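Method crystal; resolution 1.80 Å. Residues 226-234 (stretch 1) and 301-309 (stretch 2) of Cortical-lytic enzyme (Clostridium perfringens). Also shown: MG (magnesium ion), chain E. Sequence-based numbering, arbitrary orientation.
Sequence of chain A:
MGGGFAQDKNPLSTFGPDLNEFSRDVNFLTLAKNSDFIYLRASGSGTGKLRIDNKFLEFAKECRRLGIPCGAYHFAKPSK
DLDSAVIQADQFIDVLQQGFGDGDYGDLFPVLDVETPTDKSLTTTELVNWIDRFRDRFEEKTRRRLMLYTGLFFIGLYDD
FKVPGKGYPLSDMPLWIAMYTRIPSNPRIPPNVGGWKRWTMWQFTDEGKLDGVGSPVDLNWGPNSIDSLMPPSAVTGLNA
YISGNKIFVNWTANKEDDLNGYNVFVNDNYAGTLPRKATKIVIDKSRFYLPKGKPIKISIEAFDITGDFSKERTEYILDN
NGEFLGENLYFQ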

# COMPACT_ATOMS: atom_id res chain seq x y z
N ILE A 226 12.19 -12.22 2.21
CA ILE A 226 13.23 -11.52 1.46
C ILE A 226 12.61 -10.40 0.62
O ILE A 226 13.26 -9.40 0.32
N ASP A 227 11.35 -10.57 0.21
CA ASP A 227 10.68 -9.56 -0.59
C ASP A 227 10.64 -8.21 0.12
O ASP A 227 10.70 -7.17 -0.55
N SER A 228 10.62 -8.21 1.45
CA SER A 228 10.53 -6.96 2.21
C SER A 228 11.84 -6.16 2.19
O SER A 228 11.85 -5.03 2.66
N LEU A 229 12.93 -6.74 1.69
CA LEU A 229 14.17 -6.00 1.49
C LEU A 229 14.34 -5.51 0.06
O LEU A 229 15.22 -4.66 -0.19
N MET A 230 13.54 -6.03 -0.89
CA MET A 230 13.74 -5.83 -2.33
C MET A 230 12.55 -5.14 -3.01
O MET A 230 11.41 -5.25 -2.54
N PRO A 231 12.77 -4.45 -4.12
CA PRO A 231 11.65 -4.04 -4.94
C PRO A 231 10.92 -5.25 -5.48
O PRO A 231 11.52 -6.33 -5.68
N PRO A 232 9.63 -5.11 -5.78
CA PRO A 232 8.91 -6.20 -6.45
C PRO A 232 9.47 -6.45 -7.84
O PRO A 232 10.10 -5.58 -8.46
N SER A 233 9.18 -7.65 -8.33
CA SER A 233 9.51 -8.04 -9.70
C SER A 233 8.64 -7.31 -10.71
O SER A 233 7.58 -6.75 -10.39
N ALA A 234 9.10 -7.31 -11.95
CA ALA A 234 8.26 -6.83 -13.05
C ALA A 234 6.97 -7.63 -13.11
O ALA A 234 6.91 -8.81 -12.75
N GLU A 301 3.69 -1.01 -13.36
CA GLU A 301 4.67 -1.30 -12.33
C GLU A 301 3.96 -1.79 -11.07
O GLU A 301 2.90 -1.28 -10.70
N ALA A 302 4.56 -2.77 -10.41
CA ALA A 302 4.16 -3.11 -9.06
C ALA A 302 4.89 -2.21 -8.07
O ALA A 302 5.95 -1.65 -8.37
N PHE A 303 4.32 -2.06 -6.87
CA PHE A 303 5.07 -1.42 -5.79
C PHE A 303 4.74 -2.13 -4.48
O PHE A 303 3.70 -2.79 -4.36
N ASP A 304 5.66 -2.02 -3.52
CA ASP A 304 5.55 -2.77 -2.27
C ASP A 304 5.27 -1.81 -1.11
O ASP A 304 5.15 -0.60 -1.28
N ILE A 305 5.09 -2.39 0.08
CA ILE A 305 4.59 -1.63 1.22
C ILE A 305 5.49 -0.46 1.56
O ILE A 305 5.00 0.60 1.98
N THR A 306 6.80 -0.59 1.38
CA THR A 306 7.69 0.50 1.75
C THR A 306 8.04 1.38 0.57
O THR A 306 8.87 2.27 0.70
N GLY A 307 7.37 1.21 -0.58
CA GLY A 307 7.42 2.23 -1.61
C GLY A 307 8.47 2.06 -2.68
O GLY A 307 8.82 3.05 -3.34
N ASP A 308 9.01 0.85 -2.87
CA ASP A 308 9.81 0.54 -4.04
C ASP A 308 8.96 -0.05 -5.15
O ASP A 308 7.91 -0.67 -4.92
N PHE A 309 9.44 0.15 -6.38
CA PHE A 309 8.74 -0.22 -7.60
C PHE A 309 9.51 -1.27 -8.39
O PHE A 309 10.72 -1.41 -8.27

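A magnesium ion joins the two stretches, and no direct hydrogen bond crosses between them. Stretch 1 opens with a 3-10 segment, 226-229. Ile226 (t, p) stays out of reach. Asp227 (m) gives the metal its backbone O at 2.2 Å from MG, while its side chain ends leading away. Ser228 (m) lies sideways without contact. Leu229 (m, t) points away, but water 1 lies 2.7 Å from Leu229 O and 3.3 Å from Asp308 OD2; it can donate to either, the second contact weak, but it has more acceptors in reach than protons. Met230 (m, t, m) also turns its side chain away; its O binds MG at 2.0 Å. From stretch 2, Asp304 (p) points toward stretch 1 and places OD2 2.1 Å from MG. Met230 O and Asp304 OD2 therefore sit 2.9 Å apart as shared ligands. Waters 2 and 3 and one atom elsewhere in the structure complete the set. Asp304 OD1 accepts from Asp308 N at 2.9 Å, which ties the carboxylate to the loop that follows its strand.

Pro231 lies sideways. Its CB is 3.9 Å from CB of Asp308 (m) and 3.3 Å from Phe309 O. Pro232 points toward stretch 2 and is the most covered residue. Its CB meets Ala302 CB at 3.9 Å, and its CD lies 3.4 Å from Asp308 O. Ser233 (m) and Ala234 point away.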

# COMPACT_ATOMS: atom_id res chain seq x y z
CB ILE A 226 14.03 -12.52 0.60
CG1 ILE A 226 15.17 -11.82 -0.12
CG2 ILE A 226 13.14 -13.20 -0.42
CD1 ILE A 226 16.29 -11.35 0.85
CB ASP A 227 9.25 -10.02 -0.92
CG ASP A 227 9.18 -11.33 -1.69
OD1 ASP A 227 10.15 -11.70 -2.34
OD2 ASP A 227 8.12 -12.00 -1.65
CB SER A 228 10.13 -7.26 3.64
OG SER A 228 8.81 -7.77 3.67
CB LEU A 229 15.38 -6.89 1.85
CG LEU A 229 15.52 -7.30 3.32
CD1 LEU A 229 16.72 -8.22 3.50
CD2 LEU A 229 15.63 -6.05 4.22
CB MET A 230 13.95 -7.17 -3.03
CG MET A 230 15.06 -7.98 -2.44
SD MET A 230 15.47 -9.44 -3.42
CE MET A 230 13.93 -10.36 -3.45
CB PRO A 231 12.31 -3.23 -6.08
CG PRO A 231 13.68 -2.90 -5.55
CD PRO A 231 14.06 -4.02 -4.71
CB PRO A 232 7.47 -5.70 -6.54
CG PRO A 232 7.49 -4.33 -6.20
CD PRO A 232 8.81 -3.89 -5.68
CB SER A 233 9.31 -9.55 -9.91
OG SER A 233 10.14 -10.33 -9.06
CB ALA A 234 8.99 -6.94 -14.38
CB GLU A 301 5.53 -0.06 -12.02
CG GLU A 301 4.73 1.11 -11.40
CD GLU A 301 5.49 2.42 -11.39
OE1 GLU A 301 6.60 2.49 -11.97
OE2 GLU A 301 4.95 3.41 -10.80
CB ALA A 302 4.46 -4.57 -8.76
CB PHE A 303 4.80 0.11 -5.68
CG PHE A 303 3.36 0.51 -5.49
CD1 PHE A 303 2.77 0.57 -4.23
CD2 PHE A 303 2.60 0.90 -6.59
CE1 PHE A 303 1.44 0.96 -4.07
CE2 PHE A 303 1.29 1.31 -6.44
CZ PHE A 303 0.70 1.34 -5.19
CB ASP A 304 6.79 -3.65 -2.06
CG ASP A 304 8.08 -2.86 -1.89
OD1 ASP A 304 8.05 -1.63 -1.65
OD2 ASP A 304 9.15 -3.50 -1.99
CB ILE A 305 4.40 -2.57 2.43
CG1 ILE A 305 3.25 -3.52 2.11
CG2 ILE A 305 4.11 -1.77 3.70
CD1 ILE A 305 3.08 -4.64 3.15
CB THR A 306 8.94 -0.04 2.47
OG1 THR A 306 9.45 -1.20 1.80
CG2 THR A 306 8.57 -0.46 3.89
CB ASP A 308 10.93 -0.43 -3.69
CG ASP A 308 12.11 0.25 -3.00
OD1 ASP A 308 12.59 1.26 -3.52
OD2 ASP A 308 12.52 -0.21 -1.92
CB PHE A 309 8.56 1.00 -8.49
CG PHE A 309 7.93 2.14 -7.78
CD1 PHE A 309 8.71 3.02 -7.05
CD2 PHE A 309 6.57 2.31 -7.79
CE1 PHE A 309 8.12 4.09 -6.37
CE2 PHE A 309 5.99 3.35 -7.08
CZ PHE A 309 6.77 4.23 -6.37
MG MG E . 9.81 -5.34 -1.29
O HOH W 1 14.77 -2.66 -1.87
O HOH W 2 10.74 -4.08 0.11
O HOH W 3 8.88 -6.50 -2.82